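N-glycosylase/DNA lyase (Methanocaldococcus jannaschii, PDB 3FHF) is a DNA repair enzyme of the helix-hairpin-helix clan, an all-helical member of the 8-oxoguanine DNA glycosylase family. Local coordinates at residues D27-I30 against Q31-K34; N38-N41 against E42-F45; I69-G72 against F73-P77; L81-K84 against L85-G89; R176-Y179 against L180-E183. All coordinates share one frame; numbering follows the deposited sequence.

How the contacts relate
All five contacts are local, each within one turn or two of chain, and each sets buried side chains beside exposed ones. Contacts 1 and 5 are the most alike: both run along a helix, and in each one glutamate meets two basic side chains on the outer side while aromatic and aliphatic groups face inward. Their centres lie about 26 Å apart. Contact 2 begins a helix with a serine cap, contact 4 ends one with a glycine, and contact 3 is the turn between helices. Contacts 2, 3 and 4 form a touching series, Phe45 packing on Leu74, and Ile69 and Leu76 packing on Leu81, on the side of the molecule remote from contact 5.

Contact 1: residues D27-I30 against Q31-K34; sequences DKRI and QEFK
Glu32 holds two basic side chains from the preceding turn of helix 22-34. Glu32 OE2 receives Lys28 NZ on its anti lone pair, 2.8 Å away. Arg29 NH1 reaches Glu32 OE1 at 3.1 Å in a bent, weak hydrogen bond, although the guanidinium and carboxylate planes are only 19° apart. The bridge is secondary for Arg29, whose NH2 bonds to Val212 O and whose NE makes a weaker bond to Leu213 O, near the chain end. Lysine and arginine suit this outer side because their long chains, both bent at chi2, can curl forward to one carboxylate.

The inner side is packed round Phe33: Arg29 O sits over the centre of one ring face, and the ring's CZ meets Arg29 CG at 3.6 Å. Ile30 CD1 comes to 4.0 Å from Phe33 CD2, and both residues pack against Leu202 of helix 197-209.

A water joins Asp27 O, at 2.8 Å, to Gln31 OE1, at 2.7 Å, so one carbonyl serves both this water and the backbone bond from Gln31 N. Charges spaced i to i+3 and i to i+4 outside, with an aromatic and a branched aliphatic inside, are typical of an amphipathic helix.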
loop_
_atom_site.group_PDB
_atom_site.type_symbol
_atom_site.label_atom_id
_atom_site.label_comp_id
_atom_site.label_asym_id
_atom_site.label_seq_id
_atom_site.Cartn_x
_atom_site.Cartn_y
_atom_site.Cartn_z
ATOM N N ASP A 27 -12.272 4.787 9.108
ATOM C CA ASP A 27 -12.208 3.723 10.106
ATOM C C ASP A 27 -12.809 2.431 9.571
ATOM O O ASP A 27 -12.300 1.351 9.858
ATOM C CB ASP A 27 -12.930 4.125 11.403
ATOM C CG ASP A 27 -12.123 5.103 12.249
ATOM O OD1 ASP A 27 -10.932 5.334 11.942
ATOM O OD2 ASP A 27 -12.675 5.633 13.238
ATOM N N LYS A 28 -13.892 2.535 8.803
ATOM C CA LYS A 28 -14.538 1.357 8.230
ATOM C C LYS A 28 -13.592 0.650 7.256
ATOM O O LYS A 28 -13.517 -0.575 7.227
ATOM C CB LYS A 28 -15.814 1.746 7.487
ATOM C CG LYS A 28 -16.549 0.571 6.831
ATOM C CD LYS A 28 -16.981 -0.459 7.866
ATOM C CE LYS A 28 -17.946 -1.490 7.279
ATOM N NZ LYS A 28 -17.384 -2.289 6.151
ATOM N N ARG A 29 -12.893 1.428 6.440
ATOM C CA ARG A 29 -11.949 0.858 5.485
ATOM C C ARG A 29 -10.837 0.142 6.256
ATOM O O ARG A 29 -10.400 -0.951 5.878
ATOM C CB ARG A 29 -11.345 1.963 4.602
ATOM C CG ARG A 29 -10.439 1.444 3.485
ATOM C CD ARG A 29 -11.221 0.750 2.365
ATOM N NE ARG A 29 -12.046 1.698 1.615
ATOM C CZ ARG A 29 -13.320 1.964 1.893
ATOM N NH1 ARG A 29 -13.927 1.347 2.899
ATOM N NH2 ARG A 29 -13.983 2.869 1.184
ATOM N N ILE A 30 -10.378 0.765 7.337
ATOM C CA ILE A 30 -9.326 0.178 8.165
ATOM C C ILE A 30 -9.825 -1.157 8.735
ATOM O O ILE A 30 -9.102 -2.156 8.746
ATOM C CB ILE A 30 -8.936 1.127 9.328
ATOM C CG1 ILE A 30 -8.167 2.344 8.778
ATOM C CG2 ILE A 30 -8.078 0.391 10.356
ATOM C CD1 ILE A 30 -6.851 2.006 8.101
ATOM N N GLN A 31 -11.068 -1.172 9.203
ATOM C CA GLN A 31 -11.631 -2.397 9.747
ATOM C C GLN A 31 -11.687 -3.484 8.684
ATOM O O GLN A 31 -11.471 -4.656 8.978
ATOM C CB GLN A 31 -13.027 -2.141 10.330
ATOM C CG GLN A 31 -12.970 -1.427 11.664
ATOM C CD GLN A 31 -11.888 -1.996 12.577
ATOM O OE1 GLN A 31 -10.811 -1.413 12.726
ATOM N NE2 GLN A 31 -12.166 -3.144 13.182
ATOM N N GLU A 32 -11.970 -3.101 7.446
ATOM C CA GLU A 32 -12.014 -4.079 6.366
ATOM C C GLU A 32 -10.626 -4.712 6.179
ATOM O O GLU A 32 -10.521 -5.907 5.905
ATOM C CB GLU A 32 -12.510 -3.417 5.075
ATOM C CG GLU A 32 -13.878 -2.755 5.265
ATOM C CD GLU A 32 -14.429 -2.085 4.014
ATOM O OE1 GLU A 32 -13.641 -1.732 3.118
ATOM O OE2 GLU A 32 -15.666 -1.899 3.941
ATOM N N PHE A 33 -9.562 -3.923 6.334
ATOM C CA PHE A 33 -8.204 -4.469 6.206
ATOM C C PHE A 33 -7.966 -5.457 7.348
ATOM O O PHE A 33 -7.415 -6.535 7.148
ATOM C CB PHE A 33 -7.137 -3.365 6.293
ATOM C CG PHE A 33 -7.240 -2.316 5.216
ATOM C CD1 PHE A 33 -7.736 -2.628 3.962
ATOM C CD2 PHE A 33 -6.805 -1.013 5.458
ATOM C CE1 PHE A 33 -7.801 -1.666 2.956
ATOM C CE2 PHE A 33 -6.865 -0.035 4.456
ATOM C CZ PHE A 33 -7.364 -0.361 3.208
ATOM N N LYS A 34 -8.386 -5.073 8.550
ATOM C CA LYS A 34 -8.224 -5.911 9.732
ATOM C C LYS A 34 -8.962 -7.238 9.612
ATOM O O LYS A 34 -8.553 -8.234 10.215
ATOM C CB LYS A 34 -8.727 -5.184 10.979
ATOM C CG LYS A 34 -7.876 -4.013 11.423
ATOM C CD LYS A 34 -6.574 -4.479 12.039
ATOM C CE LYS A 34 -5.752 -3.302 12.530
ATOM N NZ LYS A 34 -4.565 -3.771 13.288
HETATM O O HOH W 1 -10.837 1.235 12.199
#

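Contact 2: residues N38-N41 against E42-F45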
loop_
_atom_site.group_PDB
_atom_site.type_symbol
_atom_site.label_atom_id
_atom_site.label_comp_id
_atom_site.label_asym_id
_atom_site.label_seq_id
_atom_site.Cartn_x
_atom_site.Cartn_y
_atom_site.Cartn_z
ATOM N N ASN A 38 -9.118 -12.981 9.413
ATOM C CA ASN A 38 -10.037 -14.111 9.325
ATOM C C ASN A 38 -10.179 -14.699 7.923
ATOM O O ASN A 38 -10.832 -15.726 7.740
ATOM C CB ASN A 38 -11.417 -13.700 9.838
ATOM C CG ASN A 38 -11.377 -13.209 11.265
ATOM O OD1 ASN A 38 -10.835 -13.878 12.145
ATOM N ND2 ASN A 38 -11.951 -12.034 11.506
ATOM N N LYS A 39 -9.573 -14.056 6.932
ATOM C CA LYS A 39 -9.660 -14.541 5.560
ATOM C C LYS A 39 -8.614 -15.618 5.262
ATOM O O LYS A 39 -7.632 -15.750 5.979
ATOM C CB LYS A 39 -9.526 -13.372 4.578
ATOM C CG LYS A 39 -10.725 -12.428 4.590
ATOM C CD LYS A 39 -10.552 -11.289 3.593
ATOM C CE LYS A 39 -11.806 -10.435 3.500
ATOM N NZ LYS A 39 -12.251 -9.977 4.840
ATOM N N SER A 40 -8.837 -16.375 4.194
ATOM C CA SER A 40 -7.948 -17.472 3.815
ATOM C C SER A 40 -6.683 -17.067 3.067
ATOM O O SER A 40 -6.551 -15.933 2.597
ATOM C CB SER A 40 -8.709 -18.458 2.942
ATOM O OG SER A 40 -8.905 -17.901 1.650
ATOM N N ASN A 41 -5.762 -18.023 2.950
ATOM C CA ASN A 41 -4.506 -17.814 2.238
ATOM C C ASN A 41 -4.798 -17.323 0.833
ATOM O O ASN A 41 -4.097 -16.466 0.307
ATOM C CB ASN A 41 -3.719 -19.125 2.125
ATOM C CG ASN A 41 -2.818 -19.374 3.310
ATOM O OD1 ASN A 41 -1.863 -18.634 3.551
ATOM N ND2 ASN A 41 -3.109 -20.432 4.053
ATOM N N GLU A 42 -5.830 -17.891 0.222
ATOM C CA GLU A 42 -6.207 -17.523 -1.136
ATOM C C GLU A 42 -6.579 -16.046 -1.219
ATOM O O GLU A 42 -6.181 -15.351 -2.152
ATOM C CB GLU A 42 -7.380 -18.386 -1.611
ATOM C CG GLU A 42 -7.129 -19.887 -1.512
ATOM C CD GLU A 42 -6.954 -20.354 -0.080
ATOM O OE1 GLU A 42 -7.844 -20.075 0.745
ATOM O OE2 GLU A 42 -5.930 -20.998 0.226
ATOM N N GLU A 43 -7.341 -15.575 -0.235
ATOM C CA GLU A 43 -7.768 -14.180 -0.185
ATOM C C GLU A 43 -6.567 -13.253 -0.049
ATOM O O GLU A 43 -6.516 -12.193 -0.667
ATOM C CB GLU A 43 -8.728 -13.962 0.990
ATOM C CG GLU A 43 -10.085 -14.622 0.805
ATOM C CD GLU A 43 -10.885 -13.981 -0.310
ATOM O OE1 GLU A 43 -11.309 -12.815 -0.147
ATOM O OE2 GLU A 43 -11.086 -14.637 -1.356
ATOM N N TRP A 44 -5.607 -13.652 0.776
ATOM C CA TRP A 44 -4.403 -12.858 0.972
ATOM C C TRP A 44 -3.575 -12.805 -0.314
ATOM O O TRP A 44 -3.031 -11.753 -0.664
ATOM C CB TRP A 44 -3.557 -13.438 2.107
ATOM C CG TRP A 44 -4.041 -13.108 3.488
ATOM C CD1 TRP A 44 -5.299 -13.295 3.990
ATOM C CD2 TRP A 44 -3.258 -12.583 4.559
ATOM N NE1 TRP A 44 -5.342 -12.924 5.312
ATOM C CE2 TRP A 44 -4.103 -12.482 5.686
ATOM C CE3 TRP A 44 -1.918 -12.188 4.679
ATOM C CZ2 TRP A 44 -3.653 -12.005 6.919
ATOM C CZ3 TRP A 44 -1.471 -11.713 5.907
ATOM C CH2 TRP A 44 -2.341 -11.627 7.013
ATOM N N PHE A 45 -3.479 -13.930 -1.024
ATOM C CA PHE A 45 -2.704 -13.955 -2.265
ATOM C C PHE A 45 -3.296 -13.009 -3.310
ATOM O O PHE A 45 -2.563 -12.414 -4.111
ATOM C CB PHE A 45 -2.636 -15.367 -2.858
ATOM C CG PHE A 45 -1.681 -15.478 -4.019
ATOM C CD1 PHE A 45 -0.309 -15.404 -3.812
ATOM C CD2 PHE A 45 -2.153 -15.583 -5.321
ATOM C CE1 PHE A 45 0.584 -15.427 -4.885
ATOM C CE2 PHE A 45 -1.270 -15.605 -6.408
ATOM C CZ PHE A 45 0.101 -15.526 -6.187
HETATM O O HOH W 2 -4.617 -22.815 1.996
#
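Ser40 turns its hydroxyl to two residues of the helix that follows. Its OG stands between the backbone N and the carbonyl carbon (chi1 73°), which aims it at the first turn: Glu43 N points to Ser40 OG in a weak but fairly straight bond of 3.4 Å. The same hydroxyl donates to Glu42 OE1 at 2.6 Å, approaching from above the carboxylate plane, 37° out of it. Glu42 can present that oxygen because its chain bends at chi2 (64°) and folds back over the turn. Its other oxygen, OE2, takes a bond from a water that also accepts a weak bond from Asn41 ND2, whose protein partner is Asp111.

This is an N-cap, with Ser40 just ahead of helix 41-54; serine suits the position because its short side chain can accept from a first-turn amide that has no i-4 helical carbonyl to bond to. Glutamates near a helix start would probably also be favoured by the helix dipole.

Lys39 and Glu43 meet by their carbon chains, which cross at a slant, CB to CB at 3.7 Å, while Lys39 NZ leads away to Ser35 OG. On the buried side Ser40 O and Lys39 O come obliquely to the Trp44 indole, CD1 being 3.2 Å from Ser40 O. Its NE1 bonds to Phe36 O, and its ring meets Phe36 edge-to-face.

Contact 3: residues I69-G72 against F73-P77; sequences IGDG and FLTLP
Ile69 lays its CG2 methyl over the face of the Phe73 ring, 4.0 Å from the ring centroid and only 9° off the normal, a well-centred CH-pi contact. The two side chains cross at about a right angle, and Ile69 CD1 adds a touch on Phe73 CE2 at 4.1 Å. A beta-branched residue suits this place: with CG2 anti to the backbone N, one branch covers the ring while the other runs on to the leucines of helix 78-87. Phe73 in turn lies against Cys49 and Leu53 of helix 41-54.

Asp71 faces the outer side. Its OD1 accepts from Thr75 OG1 at 2.7 Å, met nearly end-on, and the Thr75 methyl CG2 tucks beside the same carboxylate. Asp71 O is doubly used, accepting from Leu74 N at 2.9 Å and from Thr75 N at 3.2 Å, so this one carbonyl takes two successive amides of the short helix.

Two glycines allow the turn. Gly70 takes a positive phi as the chain leaves helix 59-69, and Gly72, bare on that side, lets Leu76 CD1 approach its CA to 3.6 Å. Gly72 N closes the reversal on Ile69 O at 3.1 Å, and Phe73 N takes the next step with a nearly straight bond to Gly70 O. This is a type II' beta turn from Ile69 to Gly72 that leads directly into the short helix 72-75.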
loop_
_atom_site.group_PDB
_atom_site.type_symbol
_atom_site.label_atom_id
_atom_site.label_comp_id
_atom_site.label_asym_id
_atom_site.label_seq_id
_atom_site.Cartn_x
_atom_site.Cartn_y
_atom_site.Cartn_z
ATOM N N ILE A 69 -10.777 -11.150 -12.498
ATOM C CA ILE A 69 -9.968 -12.367 -12.464
ATOM C C ILE A 69 -10.205 -13.255 -11.244
ATOM O O ILE A 69 -10.525 -14.435 -11.383
ATOM C CB ILE A 69 -8.465 -12.016 -12.570
ATOM C CG1 ILE A 69 -8.186 -11.413 -13.953
ATOM C CG2 ILE A 69 -7.609 -13.257 -12.343
ATOM C CD1 ILE A 69 -6.749 -11.013 -14.186
ATOM N N GLY A 70 -10.040 -12.692 -10.052
ATOM C CA GLY A 70 -10.253 -13.460 -8.835
ATOM C C GLY A 70 -9.401 -14.712 -8.697
ATOM O O GLY A 70 -8.171 -14.638 -8.634
ATOM N N ASP A 71 -10.059 -15.866 -8.639
ATOM C CA ASP A 71 -9.367 -17.146 -8.502
ATOM C C ASP A 71 -8.306 -17.356 -9.578
ATOM O O ASP A 71 -7.367 -18.128 -9.393
ATOM C CB ASP A 71 -10.383 -18.293 -8.533
ATOM C CG ASP A 71 -9.733 -19.646 -8.752
ATOM O OD1 ASP A 71 -9.332 -19.930 -9.900
ATOM O OD2 ASP A 71 -9.617 -20.423 -7.779
ATOM N N GLY A 72 -8.456 -16.656 -10.697
ATOM C CA GLY A 72 -7.510 -16.784 -11.789
ATOM C C GLY A 72 -6.073 -16.429 -11.450
ATOM O O GLY A 72 -5.147 -16.827 -12.167
ATOM N N PHE A 73 -5.866 -15.671 -10.378
ATOM C CA PHE A 73 -4.509 -15.302 -9.986
ATOM C C PHE A 73 -3.747 -16.554 -9.553
ATOM O O PHE A 73 -2.517 -16.576 -9.539
ATOM C CB PHE A 73 -4.544 -14.282 -8.837
ATOM C CG PHE A 73 -4.865 -12.876 -9.274
ATOM C CD1 PHE A 73 -5.798 -12.112 -8.574
ATOM C CD2 PHE A 73 -4.215 -12.302 -10.364
ATOM C CE1 PHE A 73 -6.076 -10.796 -8.954
ATOM C CE2 PHE A 73 -4.484 -10.985 -10.753
ATOM C CZ PHE A 73 -5.417 -10.231 -10.046
ATOM N N LEU A 74 -4.491 -17.603 -9.219
ATOM C CA LEU A 74 -3.896 -18.861 -8.779
ATOM C C LEU A 74 -4.020 -20.009 -9.777
ATOM O O LEU A 74 -3.199 -20.921 -9.774
ATOM C CB LEU A 74 -4.534 -19.306 -7.462
ATOM C CG LEU A 74 -4.157 -18.537 -6.201
ATOM C CD1 LEU A 74 -5.094 -18.912 -5.068
ATOM C CD2 LEU A 74 -2.715 -18.851 -5.838
ATOM N N THR A 75 -5.038 -19.961 -10.630
ATOM C CA THR A 75 -5.285 -21.043 -11.578
ATOM C C THR A 75 -4.901 -20.825 -13.039
ATOM O O THR A 75 -4.591 -21.782 -13.747
ATOM C CB THR A 75 -6.766 -21.447 -11.531
ATOM O OG1 THR A 75 -7.579 -20.318 -11.876
ATOM C CG2 THR A 75 -7.142 -21.914 -10.131
ATOM N N LEU A 76 -4.922 -19.577 -13.493
ATOM C CA LEU A 76 -4.595 -19.267 -14.882
ATOM C C LEU A 76 -3.135 -19.472 -15.274
ATOM O O LEU A 76 -2.222 -19.081 -14.548
ATOM C CB LEU A 76 -4.979 -17.820 -15.199
ATOM C CG LEU A 76 -6.464 -17.455 -15.188
ATOM C CD1 LEU A 76 -6.602 -15.942 -15.205
ATOM C CD2 LEU A 76 -7.166 -18.076 -16.390
ATOM N N PRO A 77 -2.897 -20.101 -16.436
ATOM C CA PRO A 77 -1.517 -20.314 -16.872
ATOM C C PRO A 77 -0.948 -18.977 -17.353
ATOM O O PRO A 77 -1.701 -18.069 -17.709
ATOM C CB PRO A 77 -1.665 -21.335 -18.001
ATOM C CG PRO A 77 -3.002 -21.010 -18.570
ATOM C CD PRO A 77 -3.842 -20.793 -17.329
#

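Contact 4: residues L81-K84 against L85-G89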
loop_
_atom_site.group_PDB
_atom_site.type_symbol
_atom_site.label_atom_id
_atom_site.label_comp_id
_atom_site.label_asym_id
_atom_site.label_seq_id
_atom_site.Cartn_x
_atom_site.Cartn_y
_atom_site.Cartn_z
ATOM N N LEU A 81 -3.222 -15.504 -18.301
ATOM C CA LEU A 81 -3.228 -14.369 -17.385
ATOM C C LEU A 81 -2.711 -13.125 -18.096
ATOM O O LEU A 81 -3.256 -12.030 -17.943
ATOM C CB LEU A 81 -2.349 -14.662 -16.165
ATOM C CG LEU A 81 -2.293 -13.562 -15.100
ATOM C CD1 LEU A 81 -3.705 -13.229 -14.615
ATOM C CD2 LEU A 81 -1.429 -14.033 -13.939
ATOM N N GLU A 82 -1.655 -13.308 -18.878
ATOM C CA GLU A 82 -1.049 -12.217 -19.620
ATOM C C GLU A 82 -2.083 -11.620 -20.569
ATOM O O GLU A 82 -2.098 -10.413 -20.816
ATOM C CB GLU A 82 0.151 -12.745 -20.410
ATOM C CG GLU A 82 1.029 -11.672 -21.018
ATOM C CD GLU A 82 2.215 -12.252 -21.765
ATOM O OE1 GLU A 82 1.996 -12.938 -22.784
ATOM O OE2 GLU A 82 3.366 -12.026 -21.333
ATOM N N GLU A 83 -2.954 -12.482 -21.085
ATOM C CA GLU A 83 -3.996 -12.078 -22.019
ATOM C C GLU A 83 -5.085 -11.246 -21.348
ATOM O O GLU A 83 -5.513 -10.226 -21.884
ATOM C CB GLU A 83 -4.624 -13.316 -22.666
ATOM C CG GLU A 83 -5.578 -12.998 -23.799
ATOM C CD GLU A 83 -4.872 -12.373 -24.982
ATOM O OE1 GLU A 83 -4.039 -13.064 -25.603
ATOM O OE2 GLU A 83 -5.145 -11.194 -25.288
ATOM N N LYS A 84 -5.537 -11.677 -20.177
ATOM C CA LYS A 84 -6.576 -10.937 -19.477
ATOM C C LYS A 84 -6.075 -9.575 -19.023
ATOM O O LYS A 84 -6.800 -8.587 -19.099
ATOM C CB LYS A 84 -7.093 -11.736 -18.282
ATOM C CG LYS A 84 -7.855 -12.978 -18.693
ATOM C CD LYS A 84 -8.520 -13.650 -17.512
ATOM C CE LYS A 84 -9.320 -14.862 -17.962
ATOM N NZ LYS A 84 -10.046 -15.491 -16.826
ATOM N N LEU A 85 -4.827 -9.519 -18.569
ATOM C CA LEU A 85 -4.258 -8.263 -18.103
ATOM C C LEU A 85 -4.127 -7.264 -19.251
ATOM O O LEU A 85 -4.390 -6.072 -19.080
ATOM C CB LEU A 85 -2.892 -8.508 -17.447
ATOM C CG LEU A 85 -2.919 -9.329 -16.149
ATOM C CD1 LEU A 85 -1.505 -9.500 -15.615
ATOM C CD2 LEU A 85 -3.798 -8.639 -15.115
ATOM N N LYS A 86 -3.729 -7.750 -20.419
ATOM C CA LYS A 86 -3.582 -6.880 -21.579
ATOM C C LYS A 86 -4.940 -6.318 -21.977
ATOM O O LYS A 86 -5.078 -5.122 -22.225
ATOM C CB LYS A 86 -2.987 -7.648 -22.760
ATOM C CG LYS A 86 -2.797 -6.793 -24.005
ATOM C CD LYS A 86 -2.310 -7.612 -25.184
ATOM C CE LYS A 86 -2.163 -6.745 -26.425
ATOM N NZ LYS A 86 -1.765 -7.543 -27.619
ATOM N N ASN A 87 -5.942 -7.189 -22.027
ATOM C CA ASN A 87 -7.293 -6.791 -22.407
ATOM C C ASN A 87 -8.008 -5.968 -21.340
ATOM O O ASN A 87 -8.959 -5.243 -21.641
ATOM C CB ASN A 87 -8.133 -8.029 -22.748
ATOM C CG ASN A 87 -7.685 -8.698 -24.039
ATOM O OD1 ASN A 87 -7.576 -8.048 -25.079
ATOM N ND2 ASN A 87 -7.431 -10.002 -23.979
ATOM N N LEU A 88 -7.553 -6.072 -20.096
ATOM C CA LEU A 88 -8.178 -5.325 -19.018
ATOM C C LEU A 88 -7.626 -3.908 -18.894
ATOM O O LEU A 88 -8.090 -3.127 -18.061
ATOM C CB LEU A 88 -8.034 -6.085 -17.695
ATOM C CG LEU A 88 -8.958 -7.304 -17.587
ATOM C CD1 LEU A 88 -8.628 -8.117 -16.349
ATOM C CD2 LEU A 88 -10.405 -6.831 -17.551
ATOM N N GLY A 89 -6.639 -3.577 -19.721
ATOM C CA GLY A 89 -6.082 -2.236 -19.696
ATOM C C GLY A 89 -4.701 -2.019 -19.097
ATOM O O GLY A 89 -4.154 -0.921 -19.211
#
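Glu83 places CG beside its own carbonyl carbon (chi1 -172°) and then bends at chi2 (66°), which carries the carboxylate along the helix toward Asn87; the CG of Asn87 lies beside its backbone N (chi1 -69°), which swings its amide back over the preceding turn. These groups sit on the last turn of helix 78-87, which ends in a Schellman motif at Gly89. Glycine suits that position because the chain there adopts a positive phi.

Asn87 ND2 donates to Glu83 OE2 at 2.9 Å, but the bond is bent and weak, and it lies on the exposed side of the helix. A short polar amide is apt near a C-terminal end, where it can lean over the backbone of the preceding turn: ND2 is also 2.8 Å from Glu83 O.

The opposite chemistry holds on the inner side. Leu81 CG and Leu85 CD1 meet at 4.2 Å, the two side chains being crossed, and both pack on Ile69 of helix 59-69. Lys84 keeps its chain extended, with its carbons near Leu76.

The backbone loosens toward the end. Leu85 N still bonds to Leu81 O at 3.0 Å in regular helical fashion, whereas Leu88 N reaches Lys84 O at 2.8 Å with a bent, weak bond and Gly89 N makes a weak bond to Lys86 O. Leu88 CG presses close on that same Lys84 O, at 2.9 Å.

Contact 5: residues R176-Y179 against L180-E183; sequences RRKY and LEIE
On the opening turns of helix 176-192, Glu181 stands between two basic side chains in a salt-bridge network. Lys178 NZ bonds to Glu181 OE2 at 3.1 Å, coming from above the carboxylate plane, 46° out of it. A water reinforces the pair, donating to Glu181 OE2 at 2.6 Å and accepting from Lys178 NZ. Arg177 runs alongside Glu181, pointing the same way, and its NH1 faces OE1 edge-on, in the guanidinium plane, but at a long 3.7 Å. Long basic chains suit this outer side, where their ends can reach the carboxylate.

Arginine also works as a flat surface here: Leu180 CD2 lies over one face of the Arg176 guanidinium, 3.9 Å from its CZ, while Arg176 NH1 bonds to Tyr135 OH. Lys178 likewise uses its carbons, CE meeting Ile182 CD1 at 3.8 Å.

Inward, Glu183 OE1 comes to the edge of the Tyr179 ring, 4.1 Å from CE1, with carboxylate and ring nearly perpendicular at 86°. Both polar ends go to the loop at Ala151: Tyr179 OH bonds to its carbonyl, and Glu183 OE1 to its amide and, as a salt bridge, to Arg123. Helix 176-192 is thus one of the packed helices of this all-helical fold, with an i to i+3 and i to i+4 charge network outside and Tyr179 and Glu183 held to a loop within.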
loop_
_atom_site.group_PDB
_atom_site.type_symbol
_atom_site.label_atom_id
_atom_site.label_comp_id
_atom_site.label_asym_id
_atom_site.label_seq_id
_atom_site.Cartn_x
_atom_site.Cartn_y
_atom_site.Cartn_z
ATOM N N ARG A 176 16.477 0.370 1.169
ATOM C CA ARG A 176 15.857 -0.003 2.433
ATOM C C ARG A 176 16.101 1.107 3.444
ATOM O O ARG A 176 15.180 1.578 4.110
ATOM C CB ARG A 176 16.459 -1.311 2.958
ATOM C CG ARG A 176 16.030 -1.664 4.377
ATOM C CD ARG A 176 16.753 -2.902 4.887
ATOM N NE ARG A 176 16.511 -3.140 6.310
ATOM C CZ ARG A 176 15.342 -3.513 6.822
ATOM N NH1 ARG A 176 14.293 -3.700 6.033
ATOM N NH2 ARG A 176 15.221 -3.693 8.130
ATOM N N ARG A 177 17.356 1.526 3.538
ATOM C CA ARG A 177 17.762 2.575 4.462
ATOM C C ARG A 177 16.964 3.862 4.317
ATOM O O ARG A 177 16.547 4.455 5.309
ATOM C CB ARG A 177 19.247 2.890 4.267
ATOM C CG ARG A 177 19.766 4.025 5.142
ATOM C CD ARG A 177 21.131 4.500 4.669
ATOM N NE ARG A 177 21.089 4.935 3.276
ATOM C CZ ARG A 177 20.384 5.971 2.836
ATOM N NH1 ARG A 177 19.658 6.693 3.680
ATOM N NH2 ARG A 177 20.393 6.279 1.547
ATOM N N LYS A 178 16.770 4.303 3.079
ATOM C CA LYS A 178 16.045 5.543 2.827
ATOM C C LYS A 178 14.551 5.383 3.086
ATOM O O LYS A 178 13.890 6.309 3.551
ATOM C CB LYS A 178 16.266 5.995 1.382
ATOM C CG LYS A 178 15.717 7.383 1.072
ATOM C CD LYS A 178 16.395 8.450 1.923
ATOM C CE LYS A 178 15.884 9.846 1.579
ATOM N NZ LYS A 178 16.565 10.913 2.380
ATOM N N TYR A 179 14.024 4.204 2.781
ATOM C CA TYR A 179 12.604 3.962 2.983
ATOM C C TYR A 179 12.267 4.040 4.463
ATOM O O TYR A 179 11.329 4.729 4.855
ATOM C CB TYR A 179 12.205 2.597 2.408
ATOM C CG TYR A 179 10.712 2.451 2.201
ATOM C CD1 TYR A 179 9.860 2.172 3.270
ATOM C CD2 TYR A 179 10.148 2.633 0.938
ATOM C CE1 TYR A 179 8.473 2.078 3.086
ATOM C CE2 TYR A 179 8.760 2.540 0.743
ATOM C CZ TYR A 179 7.931 2.261 1.822
ATOM O OH TYR A 179 6.559 2.172 1.628
ATOM N N LEU A 180 13.046 3.346 5.288
ATOM C CA LEU A 180 12.819 3.342 6.729
ATOM C C LEU A 180 13.008 4.722 7.316
ATOM O O LEU A 180 12.359 5.082 8.296
ATOM C CB LEU A 180 13.773 2.368 7.431
ATOM C CG LEU A 180 13.455 0.873 7.351
ATOM C CD1 LEU A 180 13.403 0.436 5.903
ATOM C CD2 LEU A 180 14.513 0.085 8.119
ATOM N N GLU A 181 13.912 5.493 6.724
ATOM C CA GLU A 181 14.176 6.843 7.200
ATOM C C GLU A 181 12.962 7.736 6.962
ATOM O O GLU A 181 12.519 8.451 7.860
ATOM C CB GLU A 181 15.400 7.420 6.484
ATOM C CG GLU A 181 15.741 8.842 6.881
ATOM C CD GLU A 181 16.957 9.372 6.139
ATOM O OE1 GLU A 181 18.033 8.743 6.241
ATOM O OE2 GLU A 181 16.838 10.412 5.456
ATOM N N ILE A 182 12.422 7.695 5.747
ATOM C CA ILE A 182 11.258 8.513 5.421
ATOM C C ILE A 182 10.007 8.007 6.141
ATOM O O ILE A 182 9.127 8.785 6.494
ATOM C CB ILE A 182 11.027 8.549 3.898
ATOM C CG1 ILE A 182 12.174 9.324 3.238
ATOM C CG2 ILE A 182 9.686 9.190 3.580
ATOM C CD1 ILE A 182 12.069 9.431 1.748
ATOM N N GLU A 183 9.934 6.699 6.357
ATOM C CA GLU A 183 8.801 6.106 7.063
ATOM C C GLU A 183 8.727 6.659 8.496
ATOM O O GLU A 183 7.642 6.921 9.020
ATOM C CB GLU A 183 8.948 4.579 7.070
ATOM C CG GLU A 183 7.989 3.837 7.985
ATOM C CD GLU A 183 7.992 2.338 7.731
ATOM O OE1 GLU A 183 7.122 1.854 6.968
ATOM O OE2 GLU A 183 8.872 1.641 8.285
HETATM O O HOH W 3 14.791 11.767 4.739
#